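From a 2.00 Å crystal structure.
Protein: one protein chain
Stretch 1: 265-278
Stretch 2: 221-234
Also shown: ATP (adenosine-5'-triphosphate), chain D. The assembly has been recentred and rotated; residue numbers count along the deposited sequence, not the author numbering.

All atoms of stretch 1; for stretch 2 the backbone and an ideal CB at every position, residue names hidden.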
# COMPACT_ATOMS: atom_id res chain seq x y z
N PRO A 265 -22.47 18.41 -8.78
CA PRO A 265 -21.08 18.42 -9.24
C PRO A 265 -20.08 18.88 -8.17
O PRO A 265 -18.90 18.57 -8.26
CB PRO A 265 -21.10 19.42 -10.41
CG PRO A 265 -22.36 20.24 -10.21
CD PRO A 265 -23.34 19.30 -9.58
N LEU A 266 -20.56 19.60 -7.16
CA LEU A 266 -19.68 20.06 -6.07
C LEU A 266 -19.29 18.97 -5.06
O LEU A 266 -18.44 19.20 -4.20
CB LEU A 266 -20.30 21.24 -5.34
CG LEU A 266 -20.82 22.43 -6.16
CD1 LEU A 266 -21.56 23.39 -5.23
CD2 LEU A 266 -19.69 23.12 -6.92
N TYR A 267 -19.96 17.82 -5.14
CA TYR A 267 -19.72 16.70 -4.23
C TYR A 267 -19.21 15.46 -4.95
O TYR A 267 -19.00 14.42 -4.31
CB TYR A 267 -20.99 16.35 -3.45
CG TYR A 267 -21.39 17.37 -2.41
CD1 TYR A 267 -22.08 18.52 -2.78
CD2 TYR A 267 -21.02 17.22 -1.08
CE1 TYR A 267 -22.45 19.50 -1.82
CE2 TYR A 267 -21.39 18.17 -0.11
CZ TYR A 267 -22.09 19.31 -0.49
OH TYR A 267 -22.44 20.24 0.48
N LEU A 268 -19.04 15.55 -6.26
CA LEU A 268 -18.55 14.42 -7.06
C LEU A 268 -17.04 14.40 -7.10
O LEU A 268 -16.40 15.45 -7.21
CB LEU A 268 -19.10 14.47 -8.49
CG LEU A 268 -20.55 14.04 -8.72
CD1 LEU A 268 -20.90 14.22 -10.19
CD2 LEU A 268 -20.79 12.59 -8.26
N ALA A 269 -16.48 13.19 -7.01
CA ALA A 269 -15.06 12.98 -6.95
C ALA A 269 -14.41 13.48 -8.24
O ALA A 269 -14.94 13.30 -9.34
CB ALA A 269 -14.75 11.49 -6.75
N ASN A 270 -13.27 14.14 -8.07
CA ASN A 270 -12.40 14.52 -9.19
C ASN A 270 -11.12 13.73 -9.05
O ASN A 270 -10.79 13.31 -7.95
CB ASN A 270 -12.09 16.02 -9.15
CG ASN A 270 -13.33 16.85 -9.08
OD1 ASN A 270 -13.96 17.14 -10.10
ND2 ASN A 270 -13.70 17.25 -7.87
N GLU A 271 -10.41 13.52 -10.17
CA GLU A 271 -9.17 12.73 -10.15
C GLU A 271 -8.00 13.39 -10.89
O GLU A 271 -6.94 12.78 -11.09
CB GLU A 271 -9.42 11.29 -10.65
CG GLU A 271 -10.32 10.43 -9.72
CD GLU A 271 -9.67 10.08 -8.37
OE1 GLU A 271 -10.38 9.57 -7.48
OE2 GLU A 271 -8.48 10.31 -8.18
N GLY A 272 -8.16 14.65 -11.26
CA GLY A 272 -7.09 15.40 -11.93
C GLY A 272 -7.12 16.87 -11.59
O GLY A 272 -6.80 17.71 -12.43
N LYS A 273 -7.51 17.17 -10.35
CA LYS A 273 -7.79 18.56 -9.92
C LYS A 273 -7.17 18.83 -8.56
O LYS A 273 -7.01 17.90 -7.76
CB LYS A 273 -9.32 18.78 -9.78
CG LYS A 273 -10.09 18.61 -11.07
CD LYS A 273 -9.82 19.77 -12.02
CE LYS A 273 -9.92 19.33 -13.47
NZ LYS A 273 -11.10 18.42 -13.67
N LEU A 274 -6.84 20.09 -8.27
CA LEU A 274 -6.45 20.46 -6.91
C LEU A 274 -7.07 21.79 -6.50
O LEU A 274 -7.46 22.60 -7.33
CB LEU A 274 -4.91 20.53 -6.77
CG LEU A 274 -4.08 21.53 -7.61
CD1 LEU A 274 -4.12 22.99 -7.10
CD2 LEU A 274 -2.62 21.05 -7.69
N ILE A 275 -7.14 21.98 -5.18
CA ILE A 275 -7.44 23.25 -4.57
C ILE A 275 -6.12 23.82 -4.07
O ILE A 275 -5.32 23.11 -3.47
CB ILE A 275 -8.43 23.08 -3.37
CG1 ILE A 275 -9.81 22.70 -3.90
CG2 ILE A 275 -8.55 24.37 -2.54
CD1 ILE A 275 -10.31 21.36 -3.41
N CYS A 276 -5.91 25.11 -4.32
CA CYS A 276 -4.72 25.79 -3.85
C CYS A 276 -5.12 27.02 -3.05
O CYS A 276 -5.81 27.91 -3.55
CB CYS A 276 -3.82 26.17 -5.04
SG CYS A 276 -2.41 27.22 -4.64
N ILE A 277 -4.67 27.07 -1.80
CA ILE A 277 -4.96 28.19 -0.91
C ILE A 277 -3.63 28.85 -0.51
O ILE A 277 -2.68 28.15 -0.15
CB ILE A 277 -5.81 27.73 0.32
CG1 ILE A 277 -7.16 27.20 -0.17
CG2 ILE A 277 -6.05 28.89 1.31
CD1 ILE A 277 -7.98 26.43 0.86
N LEU A 278 -3.58 30.18 -0.62
CA LEU A 278 -2.36 30.98 -0.46
C LEU A 278 -2.70 32.48 -0.28
O LEU A 278 -3.78 32.92 -0.70
CB LEU A 278 -1.45 30.78 -1.69
CG LEU A 278 -1.63 31.61 -2.98
CD1 LEU A 278 -0.50 31.26 -3.91
CD2 LEU A 278 -2.97 31.38 -3.66
N UNK A 221 -9.68 17.36 -4.54
CA UNK A 221 -11.09 17.06 -4.20
C UNK A 221 -11.58 15.74 -4.81
O UNK A 221 -12.26 15.74 -5.85
CB UNK A 221 -11.99 18.20 -4.68
N UNK A 222 -11.21 14.64 -4.15
CA UNK A 222 -11.57 13.31 -4.58
C UNK A 222 -12.91 12.94 -3.95
O UNK A 222 -13.90 13.57 -4.26
CB UNK A 222 -10.48 12.30 -4.21
N UNK A 223 -12.96 11.94 -3.06
CA UNK A 223 -14.25 11.52 -2.50
C UNK A 223 -14.87 12.65 -1.72
O UNK A 223 -14.19 13.29 -0.92
CB UNK A 223 -14.09 10.29 -1.60
N UNK A 224 -16.16 12.88 -1.96
CA UNK A 224 -16.85 14.01 -1.36
C UNK A 224 -16.74 15.30 -2.16
O UNK A 224 -17.48 16.24 -1.91
CB UNK A 224 -16.31 14.25 0.05
N UNK A 225 -15.79 15.36 -3.10
CA UNK A 225 -15.69 16.49 -4.03
C UNK A 225 -15.17 17.78 -3.40
O UNK A 225 -14.63 17.77 -2.29
CB UNK A 225 -17.06 16.76 -4.65
N UNK A 226 -15.34 18.88 -4.13
CA UNK A 226 -14.89 20.19 -3.68
C UNK A 226 -15.47 20.54 -2.31
O UNK A 226 -14.76 21.02 -1.42
CB UNK A 226 -15.28 21.26 -4.70
N UNK A 227 -16.77 20.31 -2.16
CA UNK A 227 -17.46 20.72 -0.93
C UNK A 227 -16.87 20.02 0.30
O UNK A 227 -16.56 20.68 1.28
CB UNK A 227 -18.96 20.42 -1.04
N UNK A 228 -16.51 18.73 0.25
CA UNK A 228 -16.09 18.17 1.51
C UNK A 228 -14.54 18.34 1.70
O UNK A 228 -14.14 18.58 2.90
CB UNK A 228 -16.50 16.70 1.57
N UNK A 229 -13.70 18.63 0.64
CA UNK A 229 -12.32 19.10 0.94
C UNK A 229 -12.26 20.52 1.49
O UNK A 229 -11.40 20.79 2.32
CB UNK A 229 -11.46 19.03 -0.33
N UNK A 230 -13.16 21.42 1.04
CA UNK A 230 -13.22 22.76 1.65
C UNK A 230 -13.65 22.70 3.12
O UNK A 230 -13.19 23.50 3.94
CB UNK A 230 -14.19 23.65 0.87
N UNK A 231 -14.54 21.78 3.45
CA UNK A 231 -14.98 21.59 4.85
C UNK A 231 -13.82 21.05 5.71
O UNK A 231 -13.65 21.46 6.86
CB UNK A 231 -16.17 20.63 4.91
N UNK A 232 -13.03 20.13 5.13
CA UNK A 232 -11.86 19.58 5.81
C UNK A 232 -10.88 20.69 6.13
O UNK A 232 -10.45 20.85 7.26
CB UNK A 232 -11.19 18.50 4.96
N UNK A 233 -10.57 21.50 5.11
CA UNK A 233 -9.61 22.58 5.26
C UNK A 233 -10.15 23.63 6.24
O UNK A 233 -9.45 24.03 7.17
CB UNK A 233 -9.30 23.21 3.90
N UNK A 234 -11.38 24.08 6.04
CA UNK A 234 -11.99 25.01 6.99
C UNK A 234 -11.91 24.49 8.44
O UNK A 234 -11.58 25.25 9.36
CB UNK A 234 -13.45 25.26 6.61
PG ATP D . -9.39 9.79 -1.08
O1G ATP D . -9.01 8.42 -0.47
O2G ATP D . -10.86 10.06 -0.96
O3G ATP D . -8.83 10.04 -2.47
PB ATP D . -7.33 11.17 0.46
O1B ATP D . -6.57 9.86 0.17
O2B ATP D . -6.66 12.46 0.11
O3B ATP D . -8.79 10.99 -0.18
PA ATP D . -8.39 10.10 2.88
O1A ATP D . -9.84 10.56 2.96
O2A ATP D . -8.25 8.71 2.31
O3A ATP D . -7.54 11.23 2.05
O5' ATP D . -7.65 10.24 4.26
C5' ATP D . -7.89 11.34 5.15
C4' ATP D . -6.88 11.22 6.27
O4' ATP D . -7.23 10.05 7.03
C3' ATP D . -5.46 11.01 5.77
O3' ATP D . -4.57 11.74 6.64
C2' ATP D . -5.21 9.51 5.93
O2' ATP D . -3.83 9.27 6.23
C1' ATP D . -6.12 9.13 7.11
N9 ATP D . -6.67 7.75 7.02
C8 ATP D . -7.65 7.31 6.23
N7 ATP D . -7.88 5.99 6.45
C5 ATP D . -6.99 5.61 7.37
C6 ATP D . -6.67 4.33 8.07
N6 ATP D . -7.35 3.21 7.75
N1 ATP D . -5.69 4.35 8.97
C2 ATP D . -4.98 5.45 9.29
N3 ATP D . -5.24 6.64 8.71
C4 ATP D . -6.22 6.75 7.77

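Position 221 has phi near -76°, and its ideal CB lies 3.7 Å from Asn270 ND2 and 3.8 Å from Ile275 CD1. A compact apolar residue would suit, proline among them, since the carbonyl is the part that bonds. The residue is Pro221. Its O accepts from both Asn270 N and Asn270 ND2, each at 2.9 Å, while its CG packs 3.7 Å from Ile275 CD1.

At 222 the CB points sideways, 3.9 Å from Asn270 O, with the ATP gamma-phosphate nearby. A small side chain carrying a donor fits, serine or threonine. Thr222 donates from OG1 to ATP O3G at 2.6 Å and lays CG2 3.3 Å from Asn270 O. Its carbonyl O sits 3.0 Å from Ala269 CA, a CA-H...O contact.

Position 223 points away from stretch 1, so the phosphate sets the preference: a long basic chain. Arg223 donates from NH1 to ATP O1G at 2.9 Å.

At 224, phi of 87° and psi of -16° would jam a CB against the preceding carbonyl, which calls for glycine. Gly224 lies within the type II turn from Thr222 to 225; a water accepts from its N and donates to Tyr267 O, bridging the stretches.

Position 225 is stricter still. An ideal CB would stand 2.5 Å from Tyr267 C and 2.8 Å from Leu266 O, and phi is positive. Gly225 lets the backbones close to 4.0 Å between its CA and Tyr267 CA.

At 226 the CB points sideways, with Ile275 CD1 5.1 Å off; a branched aliphatic or methionine could reach it. Leu226 brings CD1 to 3.7 Å from Ile275 CD1. Its N donates to a second water, which also joins Pro265 O, Leu268 O and Asn270 ND2.

Position 227 points its CB at the Tyr267 ring, 3.4 Å from CZ, leaving little room: alanine is the natural reading. Ala227 CB sits over the ring face, 3.5 Å from the centroid, and its N donates to Leu266 O at 2.9 Å.

At 228 the CB points sideways, 5.3 Å from Tyr267 CD2, so small or medium side chains, polar or apolar, would suit; Thr228 OG1 lies 4.3 Å from Tyr267 CD2. At 229 the CB is 4.0 Å from Ile275 CD1, so a small residue suits. Thr229 OG1 comes within 3.0 Å of Ile275 CD1 and has no polar partner.

Position 230 needs length to reach stretch 1; Leu230 puts CD2 4.3 Å from Ile275 CG2. Positions 231 and 232 make no contact and are Asn231 and Glu232. Position 233 points toward Ile277, favouring a branched aliphatic: Ile233 CG2 packs 3.8 Å from Ile277 CD1. Position 234 makes no contact and is Ala234.

Stretch 2 (221-234) PTRGGLATTLNEIA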
# COMPACT_ATOMS: atom_id res chain seq x y z
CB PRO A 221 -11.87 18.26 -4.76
CG PRO A 221 -11.00 18.74 -5.93
CD PRO A 221 -9.56 18.42 -5.56
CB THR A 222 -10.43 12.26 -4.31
OG1 THR A 222 -10.04 12.28 -2.92
CG2 THR A 222 -9.22 12.58 -5.15
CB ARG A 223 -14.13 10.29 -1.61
CG ARG A 223 -13.90 9.03 -2.38
CD ARG A 223 -12.75 8.27 -1.71
NE ARG A 223 -13.29 7.41 -0.70
CZ ARG A 223 -12.65 6.91 0.35
NH1 ARG A 223 -11.38 7.21 0.63
NH2 ARG A 223 -13.32 6.13 1.16
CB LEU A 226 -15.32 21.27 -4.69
CG LEU A 226 -15.01 22.73 -4.34
CD1 LEU A 226 -13.51 22.99 -4.29
CD2 LEU A 226 -15.70 23.73 -5.30
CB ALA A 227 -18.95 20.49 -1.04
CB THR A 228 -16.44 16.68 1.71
OG1 THR A 228 -17.86 16.51 1.70
CG2 THR A 228 -15.89 16.18 3.04
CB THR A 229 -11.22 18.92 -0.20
OG1 THR A 229 -10.87 20.19 -0.74
CG2 THR A 229 -11.65 17.99 -1.27
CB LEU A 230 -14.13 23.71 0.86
CG LEU A 230 -13.65 24.08 -0.55
CD1 LEU A 230 -14.68 24.95 -1.23
CD2 LEU A 230 -12.27 24.75 -0.52
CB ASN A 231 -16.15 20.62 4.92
CG ASN A 231 -17.46 21.30 4.79
OD1 ASN A 231 -18.03 21.38 3.70
ND2 ASN A 231 -17.96 21.83 5.89
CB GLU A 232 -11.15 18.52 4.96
CG GLU A 232 -11.96 17.29 4.69
CD GLU A 232 -11.22 16.32 3.79
OE1 GLU A 232 -11.63 15.15 3.70
OE2 GLU A 232 -10.20 16.72 3.21
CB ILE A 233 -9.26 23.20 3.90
CG1 ILE A 233 -8.49 22.20 3.02
CG2 ILE A 233 -8.56 24.54 4.09
CD1 ILE A 233 -8.61 22.46 1.50
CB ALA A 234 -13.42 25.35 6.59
O HOH W 1 -17.54 11.70 -4.17
O HOH W 2 -16.55 18.17 -6.81
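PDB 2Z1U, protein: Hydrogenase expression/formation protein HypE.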